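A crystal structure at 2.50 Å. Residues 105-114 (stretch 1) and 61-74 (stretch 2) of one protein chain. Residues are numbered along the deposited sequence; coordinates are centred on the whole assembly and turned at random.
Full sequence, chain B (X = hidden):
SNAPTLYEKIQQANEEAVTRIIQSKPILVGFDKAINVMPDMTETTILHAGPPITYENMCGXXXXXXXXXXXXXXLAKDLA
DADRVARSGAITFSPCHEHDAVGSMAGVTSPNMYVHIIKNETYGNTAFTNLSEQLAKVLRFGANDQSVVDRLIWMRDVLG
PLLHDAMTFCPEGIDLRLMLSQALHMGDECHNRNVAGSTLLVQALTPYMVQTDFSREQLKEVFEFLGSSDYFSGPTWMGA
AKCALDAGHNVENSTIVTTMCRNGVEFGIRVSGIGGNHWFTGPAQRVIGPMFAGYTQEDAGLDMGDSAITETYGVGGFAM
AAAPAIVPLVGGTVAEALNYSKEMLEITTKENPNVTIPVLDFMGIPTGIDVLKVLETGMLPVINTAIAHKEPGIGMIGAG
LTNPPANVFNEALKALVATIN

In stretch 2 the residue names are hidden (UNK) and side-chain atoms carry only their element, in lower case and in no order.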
# COMPACT_ATOMS: atom_id res chain seq x y z
N MSE B 105 -5.47 10.21 20.37
CA MSE B 105 -5.87 9.77 21.72
C MSE B 105 -5.89 10.89 22.77
O MSE B 105 -6.74 11.78 22.75
CB MSE B 105 -5.05 8.58 22.20
CG MSE B 105 -5.04 7.38 21.27
SE MSE B 105 -6.79 6.54 20.86
CE MSE B 105 -7.20 7.44 19.14
N ALA B 106 -4.96 10.84 23.72
CA ALA B 106 -4.93 11.86 24.76
C ALA B 106 -4.57 13.20 24.10
O ALA B 106 -4.99 14.28 24.56
CB ALA B 106 -3.95 11.49 25.85
N GLY B 107 -3.81 13.12 23.02
CA GLY B 107 -3.57 14.27 22.16
C GLY B 107 -2.67 15.31 22.78
O GLY B 107 -2.46 16.40 22.22
N VAL B 108 -2.11 14.98 23.95
CA VAL B 108 -1.34 15.97 24.68
C VAL B 108 -0.19 16.42 23.84
O VAL B 108 0.46 15.61 23.18
CB VAL B 108 -0.83 15.44 26.02
CG1 VAL B 108 0.02 16.50 26.69
CG2 VAL B 108 -2.00 15.10 26.90
N THR B 109 0.06 17.72 23.85
CA THR B 109 1.08 18.31 23.00
C THR B 109 1.66 19.51 23.71
O THR B 109 0.94 20.46 24.01
CB THR B 109 0.46 18.68 21.64
OG1 THR B 109 -0.18 17.52 21.13
CG2 THR B 109 1.49 19.15 20.66
N SER B 110 2.96 19.45 24.01
CA SER B 110 3.60 20.47 24.80
C SER B 110 4.66 21.17 23.98
O SER B 110 5.15 20.59 23.03
CB SER B 110 4.23 19.85 26.03
OG SER B 110 5.49 19.28 25.73
N PRO B 111 5.03 22.40 24.35
CA PRO B 111 5.91 23.27 23.57
C PRO B 111 7.09 22.59 22.88
O PRO B 111 7.43 22.98 21.75
CB PRO B 111 6.41 24.26 24.60
CG PRO B 111 5.28 24.39 25.54
CD PRO B 111 4.60 23.05 25.60
N ASN B 112 7.71 21.60 23.52
CA ASN B 112 8.91 20.96 22.95
C ASN B 112 8.73 19.65 22.18
O ASN B 112 9.72 19.03 21.75
CB ASN B 112 10.00 20.83 24.00
CG ASN B 112 10.52 22.16 24.44
OD1 ASN B 112 11.14 22.87 23.65
ND2 ASN B 112 10.23 22.53 25.67
N MSE B 113 7.49 19.23 21.98
CA MSE B 113 7.24 18.15 21.05
C MSE B 113 7.31 18.69 19.64
O MSE B 113 7.00 19.86 19.41
CB MSE B 113 5.88 17.53 21.31
CG MSE B 113 5.87 16.75 22.58
SE MSE B 113 4.08 16.22 23.11
CE MSE B 113 4.29 16.56 25.01
N TYR B 114 7.75 17.85 18.71
CA TYR B 114 7.76 18.24 17.31
C TYR B 114 6.39 17.99 16.71
O TYR B 114 5.73 17.02 17.08
CB TYR B 114 8.84 17.47 16.56
CG TYR B 114 10.13 18.21 16.56
CD1 TYR B 114 10.95 18.20 17.68
CD2 TYR B 114 10.50 18.97 15.46
CE1 TYR B 114 12.15 18.94 17.71
CE2 TYR B 114 11.69 19.69 15.47
CZ TYR B 114 12.50 19.68 16.59
OH TYR B 114 13.66 20.40 16.61
N UNK B 61 -6.40 8.15 31.86
CA UNK B 61 -5.32 8.15 30.88
C UNK B 61 -4.79 9.54 30.48
O UNK B 61 -3.58 9.69 30.23
c UNK B 61 -5.94 7.44 29.68
c UNK B 61 -7.58 7.41 31.38
c UNK B 61 -7.01 6.60 30.26
N UNK B 62 -5.66 10.55 30.41
CA UNK B 62 -5.23 11.88 29.98
C UNK B 62 -4.50 12.65 31.07
O UNK B 62 -3.60 13.44 30.77
c UNK B 62 -7.95 14.18 26.54
c UNK B 62 -6.00 14.00 28.83
c UNK B 62 -6.42 12.69 29.48
se UNK B 62 -7.50 15.11 28.22
N UNK B 63 -4.87 12.44 32.33
CA UNK B 63 -4.09 13.00 33.43
C UNK B 63 -2.66 12.45 33.40
O UNK B 63 -1.70 13.18 33.58
c UNK B 63 -4.73 12.75 34.80
c UNK B 63 -5.98 13.56 35.06
c UNK B 63 -6.15 13.80 36.53
n UNK B 63 -8.52 13.71 37.24
c UNK B 63 -7.40 14.59 36.80
N UNK B 64 -2.53 11.15 33.17
CA UNK B 64 -1.21 10.56 33.02
C UNK B 64 -0.44 11.24 31.90
O UNK B 64 0.78 11.37 31.95
N UNK B 65 -1.16 11.67 30.87
CA UNK B 65 -0.53 12.33 29.74
C UNK B 65 0.03 13.70 30.14
O UNK B 65 1.20 13.96 29.95
c UNK B 65 -1.49 12.47 28.61
N UNK B 66 -0.79 14.58 30.70
CA UNK B 66 -0.23 15.87 31.09
C UNK B 66 0.96 15.71 32.04
O UNK B 66 1.85 16.55 32.08
c UNK B 66 -1.28 16.83 31.71
c UNK B 66 -1.57 16.43 33.12
c UNK B 66 -2.56 16.84 30.87
N UNK B 67 0.98 14.61 32.78
CA UNK B 67 2.02 14.40 33.78
C UNK B 67 3.34 14.01 33.15
O UNK B 67 4.40 14.52 33.54
o UNK B 67 0.34 11.66 36.67
c UNK B 67 0.76 13.90 35.93
c UNK B 67 -0.06 12.83 36.61
n UNK B 67 -1.23 13.22 37.12
c UNK B 67 1.59 13.33 34.79
N UNK B 68 3.28 13.10 32.18
CA UNK B 68 4.46 12.65 31.49
C UNK B 68 5.00 13.86 30.77
O UNK B 68 6.20 14.13 30.78
N UNK B 69 4.08 14.61 30.17
CA UNK B 69 4.44 15.77 29.38
C UNK B 69 5.18 16.76 30.25
O UNK B 69 6.28 17.22 29.89
c UNK B 69 3.19 16.43 28.82
N UNK B 70 4.59 17.08 31.39
CA UNK B 70 5.18 18.05 32.29
C UNK B 70 6.59 17.65 32.69
O UNK B 70 7.50 18.49 32.71
c UNK B 70 3.44 20.39 32.30
c UNK B 70 4.28 18.25 33.51
c UNK B 70 1.98 19.22 33.96
c UNK B 70 3.41 19.53 33.56
N UNK B 71 6.79 16.37 32.98
CA UNK B 71 8.13 15.91 33.33
C UNK B 71 9.09 16.14 32.18
O UNK B 71 10.21 16.59 32.38
c UNK B 71 7.42 14.28 35.12
c UNK B 71 8.15 14.43 33.78
c UNK B 71 9.61 13.93 33.91
N UNK B 72 8.63 15.85 30.96
CA UNK B 72 9.44 16.06 29.77
C UNK B 72 9.78 17.55 29.55
O UNK B 72 10.95 17.92 29.40
c UNK B 72 9.15 16.02 27.24
c UNK B 72 10.63 16.06 25.35
c UNK B 72 8.74 15.44 28.56
c UNK B 72 10.26 15.54 26.57
c UNK B 72 8.75 17.56 25.43
c UNK B 72 9.87 17.07 24.78
c UNK B 72 8.39 17.03 26.65
N UNK B 73 8.75 18.40 29.55
CA UNK B 73 8.96 19.84 29.43
C UNK B 73 9.88 20.37 30.52
O UNK B 73 10.58 21.36 30.32
o UNK B 73 7.35 20.38 25.86
c UNK B 73 7.51 20.98 26.95
c UNK B 73 6.81 20.43 28.20
c UNK B 73 7.63 20.59 29.46
o UNK B 73 8.21 22.01 27.06
N UNK B 74 9.90 19.67 31.65
CA UNK B 74 10.81 19.96 32.75
C UNK B 74 10.15 20.87 33.75
O UNK B 74 10.83 21.64 34.45

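Position 61 has three side-chain carbons closing a ring onto its own backbone N, which defines Pro-61; it makes no contact with stretch 1. Position 62 carries two carbons, a selenium and a terminal carbon in an unbranched chain. The selenium identifies selenomethionine, Met-62, whose CE lies 3.6 Å from Ala-106 O. At 63, four carbons in a row end in nitrogen and CA-to-CB points away from stretch 1: Lys-63.

Position 64 has no side-chain atoms and is Gly-64. Position 65 has a single carbon, hence Ala-65; its CB packs 3.8 Å from Ala-106 CB and 3.2 Å from Val-108 CG2, the latter a tight apolar approach. Position 66 shows one carbon bearing two more, the beta-branched pattern of Val-66, and its CG1 stands 4.4 Å from Val-108 CG2. Position 67 has three carbons, the third carrying one oxygen and one nitrogen; this amide is Gln-67, out of reach of stretch 1.

Position 68 again lacks a side chain: Gly-68. The lone carbon at 69 gives Ala-69, with its CB 3.8 Å from Val-108 CG1 and 4.0 Å from Met-113 CE. At 70, four carbons fork at the second, as in Leu-70, and none reaches contact distance. Position 71 repeats the one-plus-two carbon fork, so it is Val-71, also out of reach.

Position 72 has one carbon followed by a six-carbon ring without oxygen, hence Phe-72. Ser-110 OG, Asn-112 O and Met-113 N lie at the ring edge, near its plane; Phe-72 CZ is 3.6 Å from Asn-112 O. At 73, three carbons end in two oxygens. The fork alone fits a carboxylate, and both oxygens accept hydrogen bonds from stretch 1, consistent with Glu-73. Position 74 has no side chain, and its phi of 94° follows the helix; a CB here would be jammed against the preceding carbonyl O. It is Gly-74.

The contact runs along one helical face: positions 62, 65, 69, 72 and 73 meet an extended loop that ends in a type I turn from Ser-110 to Met-113. Small alanines allow Val-108 to pack close to the helix, while Glu-73 engages the turn. Asn-112 ND2 donates to Glu-73 OE1 at 2.5 Å, and Asn-112 N donates to Glu-73 OE2 at 2.7 Å. The latter oxygen is less surely placed, because it lies an implausible 2.2 Å from Ser-110 OG. Together the two stretches bury 495 Å².

Stretch 2, residues 61-74: PMKGAVQGALVFEG
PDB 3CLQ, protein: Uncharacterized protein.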